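Long-range contact in 4-alpha-glucanotransferase (PDB 5B68), which is an amylomaltase, or disproportionating enzyme, of the 4-alpha-glucanotransferase family, with a TIM-barrel domain and an N-terminal beta-sandwich domain: residues R4-T18 with V30-V44. Residues are numbered along the deposited sequence; the frame is centred on the assembly and turned at random.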
# COMPACT_ATOMS: atom_id res chain seq x y z
N ARG A 4 29.54 8.45 -22.74
CA ARG A 4 28.90 7.80 -21.61
C ARG A 4 29.31 8.51 -20.31
O ARG A 4 28.48 8.65 -19.43
CB ARG A 4 29.23 6.31 -21.57
CG ARG A 4 28.50 5.50 -20.48
CD ARG A 4 26.97 5.66 -20.39
NE ARG A 4 26.47 4.78 -19.31
CZ ARG A 4 25.61 3.78 -19.43
NH1 ARG A 4 25.30 3.07 -18.34
NH2 ARG A 4 24.98 3.46 -20.58
N ARG A 5 30.49 9.08 -20.24
CA ARG A 5 30.86 9.74 -19.00
C ARG A 5 29.93 10.90 -18.63
O ARG A 5 29.60 11.08 -17.49
CB ARG A 5 32.34 10.16 -19.00
CG ARG A 5 32.67 11.40 -19.79
CD ARG A 5 32.95 12.56 -18.85
NE ARG A 5 34.21 13.25 -19.13
CZ ARG A 5 34.78 14.11 -18.28
NH1 ARG A 5 35.92 14.69 -18.60
NH2 ARG A 5 34.23 14.38 -17.12
N PHE A 6 29.50 11.67 -19.61
CA PHE A 6 28.60 12.79 -19.39
C PHE A 6 27.19 12.25 -19.10
O PHE A 6 26.50 12.79 -18.26
CB PHE A 6 28.60 13.75 -20.61
CG PHE A 6 29.95 14.39 -20.87
CD1 PHE A 6 30.51 15.28 -19.95
CD2 PHE A 6 30.70 14.07 -22.01
CE1 PHE A 6 31.77 15.86 -20.15
CE2 PHE A 6 31.96 14.64 -22.22
CZ PHE A 6 32.48 15.55 -21.31
N LEU A 7 26.75 11.20 -19.78
CA LEU A 7 25.47 10.61 -19.48
C LEU A 7 25.41 10.04 -18.05
O LEU A 7 24.42 10.23 -17.35
CB LEU A 7 25.11 9.49 -20.46
CG LEU A 7 23.90 9.56 -21.36
CD1 LEU A 7 23.59 8.13 -21.85
CD2 LEU A 7 22.70 10.17 -20.67
N ASN A 8 26.45 9.36 -17.63
CA ASN A 8 26.57 8.90 -16.22
C ASN A 8 26.54 10.06 -15.23
O ASN A 8 25.88 9.98 -14.18
CB ASN A 8 27.87 8.11 -15.99
CG ASN A 8 27.84 6.74 -16.62
OD1 ASN A 8 26.80 6.26 -17.00
ND2 ASN A 8 29.01 6.15 -16.80
N GLU A 9 27.21 11.15 -15.58
CA GLU A 9 27.22 12.29 -14.71
C GLU A 9 25.81 12.82 -14.55
O GLU A 9 25.39 13.11 -13.42
CB GLU A 9 28.14 13.40 -15.23
CG GLU A 9 28.42 14.50 -14.21
CD GLU A 9 29.40 15.57 -14.72
OE1 GLU A 9 29.55 16.58 -14.04
OE2 GLU A 9 30.01 15.41 -15.78
N LEU A 10 25.09 12.89 -15.64
CA LEU A 10 23.74 13.40 -15.61
C LEU A 10 22.79 12.48 -14.88
O LEU A 10 22.00 12.90 -14.06
CB LEU A 10 23.27 13.66 -17.02
CG LEU A 10 21.93 14.39 -17.19
CD1 LEU A 10 21.86 15.79 -16.58
CD2 LEU A 10 21.62 14.47 -18.66
N ALA A 11 22.86 11.20 -15.21
CA ALA A 11 22.10 10.18 -14.50
C ALA A 11 22.31 10.27 -12.98
O ALA A 11 21.32 10.22 -12.24
CB ALA A 11 22.52 8.77 -15.01
N ASP A 12 23.55 10.38 -12.51
CA ASP A 12 23.83 10.54 -11.09
C ASP A 12 23.13 11.72 -10.45
O ASP A 12 22.61 11.59 -9.35
CB ASP A 12 25.33 10.71 -10.78
CG ASP A 12 26.13 9.47 -11.04
OD1 ASP A 12 25.59 8.35 -11.22
OD2 ASP A 12 27.35 9.65 -11.17
N LEU A 13 23.08 12.86 -11.14
CA LEU A 13 22.44 14.09 -10.54
C LEU A 13 20.92 13.91 -10.35
O LEU A 13 20.30 14.49 -9.45
CB LEU A 13 22.67 15.29 -11.44
CG LEU A 13 24.13 15.74 -11.54
CD1 LEU A 13 24.19 16.79 -12.63
CD2 LEU A 13 24.71 16.21 -10.22
N TYR A 14 20.34 13.09 -11.22
CA TYR A 14 18.90 12.76 -11.14
C TYR A 14 18.55 11.47 -10.45
O TYR A 14 17.40 11.10 -10.39
CB TYR A 14 18.33 12.80 -12.56
CG TYR A 14 18.16 14.21 -13.05
CD1 TYR A 14 17.02 14.96 -12.71
CD2 TYR A 14 19.15 14.83 -13.83
CE1 TYR A 14 16.89 16.25 -13.13
CE2 TYR A 14 19.00 16.12 -14.28
CZ TYR A 14 17.87 16.82 -13.93
OH TYR A 14 17.76 18.10 -14.41
N GLY A 15 19.55 10.79 -9.89
CA GLY A 15 19.32 9.56 -9.17
C GLY A 15 18.89 8.39 -10.03
O GLY A 15 18.18 7.49 -9.53
N VAL A 16 19.40 8.31 -11.26
CA VAL A 16 19.02 7.26 -12.16
C VAL A 16 20.19 6.31 -12.15
O VAL A 16 21.33 6.72 -12.42
CB VAL A 16 18.75 7.78 -13.56
CG1 VAL A 16 18.37 6.61 -14.49
CG2 VAL A 16 17.65 8.84 -13.53
N ALA A 17 19.92 5.07 -11.80
CA ALA A 17 21.03 4.06 -11.71
C ALA A 17 21.55 3.74 -13.10
O ALA A 17 20.78 3.52 -14.08
CB ALA A 17 20.54 2.77 -11.05
N THR A 18 22.87 3.64 -13.19
CA THR A 18 23.53 3.27 -14.49
C THR A 18 23.89 1.78 -14.61
O THR A 18 24.35 1.31 -15.66
CB THR A 18 24.79 4.08 -14.70
OG1 THR A 18 25.74 3.79 -13.67
CG2 THR A 18 24.48 5.60 -14.70
N VAL A 30 23.22 -0.56 -17.71
CA VAL A 30 22.02 -0.03 -18.28
C VAL A 30 22.40 0.61 -19.59
O VAL A 30 23.46 1.23 -19.70
CB VAL A 30 21.38 0.99 -17.29
CG1 VAL A 30 20.21 1.71 -17.93
CG2 VAL A 30 20.93 0.25 -16.01
N SER A 31 21.54 0.48 -20.56
CA SER A 31 21.85 1.05 -21.87
C SER A 31 21.78 2.59 -21.88
O SER A 31 21.06 3.20 -21.07
CB SER A 31 20.90 0.52 -22.92
OG SER A 31 19.60 1.01 -22.79
N ASP A 32 22.49 3.20 -22.83
CA ASP A 32 22.38 4.63 -23.06
C ASP A 32 20.91 5.00 -23.30
O ASP A 32 20.44 6.01 -22.79
CB ASP A 32 23.17 5.05 -24.33
CG ASP A 32 24.69 5.04 -24.15
OD1 ASP A 32 25.21 4.65 -23.07
OD2 ASP A 32 25.37 5.46 -25.15
N ASP A 33 20.23 4.19 -24.12
CA ASP A 33 18.86 4.46 -24.54
C ASP A 33 17.92 4.54 -23.35
O ASP A 33 17.04 5.40 -23.27
CB ASP A 33 18.34 3.33 -25.50
CG ASP A 33 17.04 3.65 -26.13
OD1 ASP A 33 16.95 4.64 -26.88
OD2 ASP A 33 16.05 2.95 -25.85
N THR A 34 18.12 3.65 -22.41
CA THR A 34 17.29 3.61 -21.19
C THR A 34 17.58 4.87 -20.34
O THR A 34 16.67 5.47 -19.81
CB THR A 34 17.55 2.31 -20.40
OG1 THR A 34 16.96 1.20 -21.12
CG2 THR A 34 16.98 2.45 -18.95
N LEU A 35 18.85 5.22 -20.20
CA LEU A 35 19.18 6.40 -19.40
C LEU A 35 18.49 7.63 -19.97
O LEU A 35 17.88 8.40 -19.24
CB LEU A 35 20.67 6.61 -19.34
CG LEU A 35 21.45 5.56 -18.52
CD1 LEU A 35 22.95 5.84 -18.61
CD2 LEU A 35 20.99 5.39 -17.05
N VAL A 36 18.64 7.82 -21.27
CA VAL A 36 18.03 8.96 -21.92
C VAL A 36 16.53 8.95 -21.75
O VAL A 36 15.94 10.02 -21.50
CB VAL A 36 18.47 9.01 -23.43
CG1 VAL A 36 17.68 10.03 -24.20
CG2 VAL A 36 19.97 9.29 -23.54
N LYS A 37 15.88 7.80 -21.94
CA LYS A 37 14.40 7.79 -21.88
C LYS A 37 13.89 8.02 -20.44
O LYS A 37 12.89 8.67 -20.24
CB LYS A 37 13.83 6.47 -22.40
CG LYS A 37 13.93 6.43 -23.90
CD LYS A 37 13.66 5.05 -24.46
CE LYS A 37 13.43 5.15 -25.96
NZ LYS A 37 13.57 3.77 -26.55
N ILE A 38 14.60 7.51 -19.46
CA ILE A 38 14.21 7.74 -18.06
C ILE A 38 14.50 9.20 -17.69
O ILE A 38 13.67 9.83 -17.10
CB ILE A 38 14.90 6.78 -17.09
CG1 ILE A 38 14.47 5.35 -17.43
CG2 ILE A 38 14.54 7.11 -15.61
CD1 ILE A 38 12.99 5.15 -17.42
N LEU A 39 15.63 9.75 -18.12
CA LEU A 39 15.88 11.20 -17.89
C LEU A 39 14.80 12.08 -18.51
O LEU A 39 14.31 13.01 -17.88
CB LEU A 39 17.25 11.58 -18.39
CG LEU A 39 18.36 11.03 -17.49
CD1 LEU A 39 19.72 11.05 -18.17
CD2 LEU A 39 18.48 11.84 -16.21
N ARG A 40 14.39 11.76 -19.71
CA ARG A 40 13.30 12.49 -20.38
C ARG A 40 11.96 12.33 -19.67
O ARG A 40 11.23 13.35 -19.48
CB ARG A 40 13.21 12.05 -21.83
CG ARG A 40 14.32 12.58 -22.73
CD ARG A 40 14.28 12.01 -24.17
NE ARG A 40 12.96 12.13 -24.77
CZ ARG A 40 12.34 13.27 -25.08
NH1 ARG A 40 11.12 13.22 -25.61
NH2 ARG A 40 12.88 14.48 -24.86
N ALA A 41 11.70 11.10 -19.15
CA ALA A 41 10.50 10.87 -18.32
C ALA A 41 10.53 11.74 -17.06
O ALA A 41 9.50 12.14 -16.53
CB ALA A 41 10.41 9.38 -18.00
N LEU A 42 11.73 12.05 -16.57
CA LEU A 42 11.87 12.97 -15.40
C LEU A 42 11.85 14.42 -15.81
O LEU A 42 12.10 15.30 -14.97
CB LEU A 42 13.16 12.62 -14.65
CG LEU A 42 13.18 11.26 -13.98
CD1 LEU A 42 14.56 11.05 -13.38
CD2 LEU A 42 12.05 11.01 -13.00
N GLY A 43 11.57 14.72 -17.07
CA GLY A 43 11.48 16.09 -17.54
C GLY A 43 12.82 16.70 -18.03
O GLY A 43 12.89 17.90 -18.30
N VAL A 44 13.87 15.88 -18.21
CA VAL A 44 15.11 16.41 -18.68
C VAL A 44 14.99 16.60 -20.20
O VAL A 44 14.64 15.66 -20.93
CB VAL A 44 16.31 15.54 -18.29
CG1 VAL A 44 17.60 16.18 -18.78
CG2 VAL A 44 16.37 15.31 -16.74
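Two flat groups of 4-18, the R4 guanidinium and the Y14 ring, meet 30-44 near its two ends. L35 CD1 lies over the centre of one face of the R4 guanidinium, 3.4 Å above the plane, while V30 O and D32 OD1 sit at the edge. NH1 and NH2 of R4 both donate to V30 O, which lies almost in the guanidinium plane; R4 NH2 also forms a salt bridge with D32 OD1, a nearly straight bond of 2.8 Å. R4 NE donates to N8 OD1 (2.8 Å), which helps fix the group's rotation. The bend of R4 at chi2 (51°) brings its end to V30 and D32. V44 CG2 makes a CH-pi contact over one face of Y14, 3.6 Å from the ring centroid and 16° off its normal; L10 O lies at the edge, and F64 packs edge-to-face.

The axes of helices 5-13 and 32-41 approach to 10.6 Å, their N-to-C directions 38° apart. L7 enters knob-into-hole among D32, L35, V36 and L39, and V16 spreads its branches, CG1 against L35 and I38, CG2 against L39 and L42. V30 N donates to T18 O (3.0 Å), tying the segments together beside strands 19-21 and 27-29.

The contact thus joins two N-terminal helices through a buried aliphatic seam with a charged end, where D32 probably offsets the arginine's charge and V30 O is satisfied twice.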